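Local coordinates for protein BlEst2 (Bacillus licheniformis, PDB 6WPX) that probably hydrolyses ester bonds as a lipase or esterase, with its C-terminal domain exerting autoinhibitory effects, at residues K47-V53 against R111-S117; S59-F64 against A81-L85. All coordinates share one frame; numbering follows the deposited sequence.

Interaction 1: K47-V53 against R111-S117; sequences KPPIVFV and RKVILVS
Residues Ile50-Val53 and Ile114-Ser117 pair in register as parallel neighbours, their short axes 4.6 Å apart at closest approach and inclined by 25°. Four backbone hydrogen bonds run alternately between them: Ile114 N to Pro49 O, Val51 N to Ile114 O (2.8 Å, nearly straight at 174°), Val116 N to Val51 O and Val53 N to Val116 O.

Side chains alternate between the two faces of the sheet. On the face carrying Ile50, Phe52, Ile114 and Val116, Ile50 CG2 meets Val116 CG2 at 3.5 Å; this branch, anti to the backbone N, also lies over the rim of one face of the Phe52 ring. Phe52 stands alongside Val116, Phe52 CE1 lying 3.8 Å from Val116 CB. On the other face Val51 CB touches Leu115 CD2 at 3.7 Å. Before the strands, Pro49 CD sits 3.8 Å above the centre of the Arg111 guanidinium, whose NH1 hydrogen-bonds to Asp44 O and, weakly, to Lys47 O (3.1 Å).

Helix 91-109 covers Val51, Val113 and Leu115 through Ile105 and Leu102, and helix 121-131 adds Ser125 and Leu129. Strands 80-83 and 138-144 flank the pair, placing it inside the mainly parallel sheet of an alpha/beta-hydrolase fold.

Interaction 2: S59-F64 against A81-L85; sequences SSSAWF and AFIDL
Ser59 and Ser60 meet the carboxylate of Asp84 where residues 59-64 leave an extended backbone for a 3-10 turn. The CB of Ser59 packs 3.6 Å from Asp84 OD1, while its OG accepts from Ser61 N, which defines an ST turn, and from the Ser61 hydroxyl.

Ser60 makes the polar bonds of the contact. Its N donates to Asp84 OD1 at 2.8 Å, nearly along the C-O axis of that oxygen and in a nearly straight bond. Its hydroxyl donates to the same oxygen at 2.7 Å, on the syn side and 24° out of the carboxylate plane; the two donors come from opposite faces of that plane. A chi1 of 60° sets Ser60 OG between its own N and carbonyl carbon, close enough to N for both to reach one acceptor.

Trp63 turns its CB toward Phe82, 3.8 Å from Phe82 CE2, and the indole is oblique to the phenyl plane. Its NE1 donates, 3.0 Å away, to a water lying in the indole plane, and the water in turn donates to Ile83 O. Phe64 then directs its ring edge at the Phe82 face: Phe64 CZ stands 3.6 Å above the plane, over the ring centre, in a T-shaped pair with planes at 62°.

Asp84 OD1 thus takes two bonds from Ser60, and OD2 accepts from Asn30 N. Three donors on one carboxylate would be expected to favour its charged form in this buried setting and to fix its rotation, while Phe82 makes the apolar half of the contact.

Interactions 1 and 2 share one sheet, with centres about 13 Å apart. Strand 50-53 of interaction 1 lies directly between strand 113-118 and strand 80-83 of interaction 2: Ile50 O is 2.8 Å from Ala81 N and Phe52 N is 2.9 Å from Ala81 O, both probable hydrogen bonds. Phe52 joins the side chains of the two contacts, its CD2 lying 3.4 Å from Phe82 CE2 with the two ring planes about 10° apart, and it also meets Trp63. At the last residue of strand 50-53, Val53 O approaches Trp63 CZ2 to 3.3 Å. Residues 59-64 therefore cover the Phe52 face of the sheet, and His54, which follows strand 50-53, accepts from Leu85 N through NE2.

Interaction 1: K47-V53 against R111-S117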
loop_
_atom_site.group_PDB
_atom_site.type_symbol
_atom_site.label_atom_id
_atom_site.label_comp_id
_atom_site.label_asym_id
_atom_site.label_seq_id
_atom_site.Cartn_x
_atom_site.Cartn_y
_atom_site.Cartn_z
ATOM N N LYS A 47 -15.032 29.912 -4.743
ATOM C CA LYS A 47 -15.193 28.554 -4.227
ATOM C C LYS A 47 -15.693 27.561 -5.292
ATOM O O LYS A 47 -16.898 27.326 -5.389
ATOM C CB LYS A 47 -16.126 28.539 -3.003
ATOM C CG LYS A 47 -15.584 29.275 -1.795
ATOM C CD LYS A 47 -16.612 29.268 -0.674
ATOM C CE LYS A 47 -16.126 30.007 0.535
ATOM N NZ LYS A 47 -15.858 31.443 0.208
ATOM N N PRO A 48 -14.794 26.881 -6.039
ATOM C CA PRO A 48 -15.278 25.898 -7.028
ATOM C C PRO A 48 -15.965 24.703 -6.349
ATOM O O PRO A 48 -15.624 24.387 -5.202
ATOM C CB PRO A 48 -13.991 25.453 -7.751
ATOM C CG PRO A 48 -13.012 26.582 -7.506
ATOM C CD PRO A 48 -13.322 27.010 -6.091
ATOM N N PRO A 49 -16.932 24.024 -7.010
ATOM C CA PRO A 49 -17.524 22.837 -6.383
ATOM C C PRO A 49 -16.461 21.736 -6.211
ATOM O O PRO A 49 -15.478 21.676 -6.956
ATOM C CB PRO A 49 -18.591 22.393 -7.396
ATOM C CG PRO A 49 -18.810 23.634 -8.292
ATOM C CD PRO A 49 -17.472 24.253 -8.371
ATOM N N ILE A 50 -16.649 20.880 -5.212
ATOM C CA ILE A 50 -15.691 19.793 -4.973
ATOM C C ILE A 50 -16.283 18.483 -5.407
ATOM O O ILE A 50 -17.387 18.150 -4.995
ATOM C CB ILE A 50 -15.245 19.715 -3.490
ATOM C CG1 ILE A 50 -14.684 21.044 -2.967
ATOM C CG2 ILE A 50 -14.270 18.562 -3.281
ATOM C CD1 ILE A 50 -14.834 21.171 -1.441
ATOM N N VAL A 51 -15.522 17.706 -6.169
ATOM C CA VAL A 51 -15.906 16.342 -6.515
ATOM C C VAL A 51 -15.063 15.425 -5.630
ATOM O O VAL A 51 -13.834 15.441 -5.710
ATOM C CB VAL A 51 -15.753 16.016 -8.017
ATOM C CG1 VAL A 51 -16.040 14.530 -8.290
ATOM C CG2 VAL A 51 -16.668 16.898 -8.844
ATOM N N PHE A 52 -15.738 14.642 -4.779
ATOM C CA PHE A 52 -15.081 13.710 -3.861
ATOM C C PHE A 52 -14.954 12.365 -4.519
ATOM O O PHE A 52 -15.943 11.826 -5.019
ATOM C CB PHE A 52 -15.825 13.643 -2.520
ATOM C CG PHE A 52 -15.671 14.915 -1.717
ATOM C CD1 PHE A 52 -14.578 15.093 -0.861
ATOM C CD2 PHE A 52 -16.614 15.936 -1.808
ATOM C CE1 PHE A 52 -14.443 16.265 -0.110
ATOM C CE2 PHE A 52 -16.496 17.092 -1.021
ATOM C CZ PHE A 52 -15.408 17.248 -0.183
ATOM N N VAL A 53 -13.706 11.856 -4.586
ATOM C CA VAL A 53 -13.370 10.605 -5.274
ATOM C C VAL A 53 -12.846 9.572 -4.277
ATOM O O VAL A 53 -11.817 9.800 -3.640
ATOM C CB VAL A 53 -12.411 10.835 -6.475
ATOM C CG1 VAL A 53 -12.166 9.529 -7.255
ATOM C CG2 VAL A 53 -12.952 11.913 -7.417
ATOM N N ARG A 111 -19.093 25.279 -14.300
ATOM C CA ARG A 111 -17.719 25.733 -14.026
ATOM C C ARG A 111 -16.825 24.577 -13.598
ATOM O O ARG A 111 -17.331 23.510 -13.234
ATOM C CB ARG A 111 -17.688 26.828 -12.932
ATOM C CG ARG A 111 -18.385 26.451 -11.615
ATOM C CD ARG A 111 -18.471 27.657 -10.729
ATOM N NE ARG A 111 -19.293 27.414 -9.547
ATOM C CZ ARG A 111 -18.983 27.842 -8.329
ATOM N NH1 ARG A 111 -17.859 28.514 -8.119
ATOM N NH2 ARG A 111 -19.786 27.583 -7.305
ATOM N N LYS A 112 -15.485 24.828 -13.601
ATOM C CA LYS A 112 -14.451 23.868 -13.207
ATOM C C LYS A 112 -14.583 23.507 -11.746
ATOM O O LYS A 112 -14.998 24.321 -10.912
ATOM C CB LYS A 112 -13.028 24.366 -13.522
ATOM C CG LYS A 112 -12.700 24.362 -15.011
ATOM C CD LYS A 112 -11.229 24.597 -15.231
ATOM C CE LYS A 112 -10.939 25.157 -16.597
ATOM N NZ LYS A 112 -9.588 24.751 -17.063
ATOM N N VAL A 113 -14.323 22.249 -11.465
ATOM C CA VAL A 113 -14.443 21.699 -10.128
ATOM C C VAL A 113 -13.069 21.402 -9.545
ATOM O O VAL A 113 -12.059 21.393 -10.257
ATOM C CB VAL A 113 -15.356 20.441 -10.112
ATOM C CG1 VAL A 113 -16.727 20.741 -10.705
ATOM C CG2 VAL A 113 -14.701 19.258 -10.831
ATOM N N ILE A 114 -13.050 21.108 -8.245
ATOM C CA ILE A 114 -11.839 20.707 -7.540
ATOM C C ILE A 114 -12.010 19.213 -7.300
ATOM O O ILE A 114 -13.101 18.785 -6.947
ATOM C CB ILE A 114 -11.723 21.480 -6.198
ATOM C CG1 ILE A 114 -11.397 22.970 -6.436
ATOM C CG2 ILE A 114 -10.696 20.808 -5.228
ATOM C CD1 ILE A 114 -11.674 23.835 -5.182
ATOM N N LEU A 115 -10.955 18.431 -7.475
ATOM C CA LEU A 115 -11.050 17.024 -7.087
ATOM C C LEU A 115 -10.417 16.873 -5.719
ATOM O O LEU A 115 -9.288 17.336 -5.510
ATOM C CB LEU A 115 -10.371 16.082 -8.093
ATOM C CG LEU A 115 -10.931 16.049 -9.522
ATOM C CD1 LEU A 115 -10.138 15.094 -10.367
ATOM C CD2 LEU A 115 -12.402 15.632 -9.543
ATOM N N VAL A 116 -11.157 16.245 -4.780
ATOM C CA VAL A 116 -10.632 15.838 -3.471
ATOM C C VAL A 116 -10.703 14.333 -3.564
ATOM O O VAL A 116 -11.788 13.766 -3.619
ATOM C CB VAL A 116 -11.299 16.431 -2.207
ATOM C CG1 VAL A 116 -10.755 15.733 -0.941
ATOM C CG2 VAL A 116 -11.017 17.938 -2.124
ATOM N N SER A 117 -9.542 13.710 -3.716
ATOM C CA SER A 117 -9.439 12.298 -3.997
ATOM C C SER A 117 -8.702 11.509 -2.952
ATOM O O SER A 117 -7.582 11.838 -2.584
ATOM C CB SER A 117 -8.784 12.115 -5.356
ATOM O OG SER A 117 -9.528 12.852 -6.313
#

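Interaction 2: S59-F64 against A81-L85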
loop_
_atom_site.group_PDB
_atom_site.type_symbol
_atom_site.label_atom_id
_atom_site.label_comp_id
_atom_site.label_asym_id
_atom_site.label_seq_id
_atom_site.Cartn_x
_atom_site.Cartn_y
_atom_site.Cartn_z
ATOM N N SER A 59 -16.714 3.313 -2.509
ATOM C CA SER A 59 -17.737 4.014 -3.260
ATOM C C SER A 59 -17.891 5.380 -2.629
ATOM O O SER A 59 -17.226 5.678 -1.636
ATOM C CB SER A 59 -19.059 3.253 -3.178
ATOM O OG SER A 59 -19.624 3.388 -1.883
ATOM N N SER A 60 -18.828 6.176 -3.146
ATOM C CA SER A 60 -19.158 7.494 -2.613
ATOM C C SER A 60 -19.576 7.426 -1.115
ATOM O O SER A 60 -19.458 8.414 -0.412
ATOM C CB SER A 60 -20.260 8.133 -3.456
ATOM O OG SER A 60 -21.429 7.329 -3.452
ATOM N N SER A 61 -20.013 6.238 -0.621
ATOM C CA SER A 61 -20.414 6.074 0.782
ATOM C C SER A 61 -19.257 6.300 1.783
ATOM O O SER A 61 -19.518 6.597 2.951
ATOM C CB SER A 61 -21.095 4.726 1.001
ATOM O OG SER A 61 -20.157 3.677 0.828
ATOM N N ALA A 62 -17.983 6.238 1.308
ATOM C CA ALA A 62 -16.790 6.509 2.123
ATOM C C ALA A 62 -16.896 7.936 2.712
ATOM O O ALA A 62 -16.419 8.180 3.810
ATOM C CB ALA A 62 -15.544 6.426 1.258
ATOM N N TRP A 63 -17.559 8.855 1.993
ATOM C CA TRP A 63 -17.695 10.248 2.421
ATOM C C TRP A 63 -18.843 10.464 3.380
ATOM O O TRP A 63 -18.945 11.544 3.947
ATOM C CB TRP A 63 -17.810 11.184 1.192
ATOM C CG TRP A 63 -16.697 10.964 0.210
ATOM C CD1 TRP A 63 -16.773 10.296 -0.983
ATOM C CD2 TRP A 63 -15.301 11.266 0.413
ATOM N NE1 TRP A 63 -15.524 10.235 -1.570
ATOM C CE2 TRP A 63 -14.606 10.825 -0.736
ATOM C CE3 TRP A 63 -14.585 11.939 1.425
ATOM C CZ2 TRP A 63 -13.230 11.048 -0.912
ATOM C CZ3 TRP A 63 -13.219 12.121 1.264
ATOM C CH2 TRP A 63 -12.552 11.663 0.118
ATOM N N PHE A 64 -19.707 9.448 3.578
ATOM C CA PHE A 64 -20.878 9.578 4.434
ATOM C C PHE A 64 -20.915 8.611 5.609
ATOM O O PHE A 64 -21.412 9.007 6.662
ATOM C CB PHE A 64 -22.171 9.426 3.600
ATOM C CG PHE A 64 -22.356 10.497 2.545
ATOM C CD1 PHE A 64 -21.733 10.394 1.306
ATOM C CD2 PHE A 64 -23.156 11.601 2.789
ATOM C CE1 PHE A 64 -21.904 11.387 0.343
ATOM C CE2 PHE A 64 -23.353 12.570 1.806
ATOM C CZ PHE A 64 -22.722 12.461 0.598
ATOM N N ALA A 81 -20.034 17.208 -5.207
ATOM C CA ALA A 81 -20.582 16.060 -5.936
ATOM C C ALA A 81 -19.772 14.837 -5.511
ATOM O O ALA A 81 -18.647 14.973 -5.047
ATOM C CB ALA A 81 -20.510 16.282 -7.447
ATOM N N PHE A 82 -20.392 13.672 -5.550
ATOM C CA PHE A 82 -19.771 12.430 -5.078
ATOM C C PHE A 82 -19.973 11.420 -6.167
ATOM O O PHE A 82 -21.069 11.335 -6.709
ATOM C CB PHE A 82 -20.454 11.974 -3.759
ATOM C CG PHE A 82 -20.409 13.047 -2.686
ATOM C CD1 PHE A 82 -21.388 14.034 -2.622
ATOM C CD2 PHE A 82 -19.356 13.102 -1.782
ATOM C CE1 PHE A 82 -21.313 15.062 -1.668
ATOM C CE2 PHE A 82 -19.290 14.114 -0.809
ATOM C CZ PHE A 82 -20.248 15.104 -0.777
ATOM N N ILE A 83 -18.928 10.669 -6.504
ATOM C CA ILE A 83 -18.979 9.712 -7.599
ATOM C C ILE A 83 -18.593 8.297 -7.168
ATOM O O ILE A 83 -17.750 8.111 -6.285
ATOM C CB ILE A 83 -18.090 10.238 -8.774
ATOM C CG1 ILE A 83 -18.272 9.377 -10.063
ATOM C CG2 ILE A 83 -16.590 10.363 -8.348
ATOM C CD1 ILE A 83 -17.769 9.973 -11.330
ATOM N N ASP A 84 -19.212 7.303 -7.814
ATOM C CA ASP A 84 -18.859 5.914 -7.646
ATOM C C ASP A 84 -18.069 5.570 -8.902
ATOM O O ASP A 84 -18.573 5.744 -10.013
ATOM C CB ASP A 84 -20.098 4.999 -7.608
ATOM C CG ASP A 84 -20.926 5.084 -6.348
ATOM O OD1 ASP A 84 -20.483 5.737 -5.399
ATOM O OD2 ASP A 84 -22.016 4.472 -6.311
ATOM N N LEU A 85 -16.835 5.119 -8.731
ATOM C CA LEU A 85 -16.010 4.607 -9.822
ATOM C C LEU A 85 -15.955 3.129 -9.570
ATOM O O LEU A 85 -16.672 2.654 -8.678
ATOM C CB LEU A 85 -14.599 5.229 -9.814
ATOM C CG LEU A 85 -14.510 6.763 -9.995
ATOM C CD1 LEU A 85 -13.059 7.210 -10.029
ATOM C CD2 LEU A 85 -15.238 7.226 -11.289
HETATM O O HOH W 1 -16.576 9.233 -4.177
#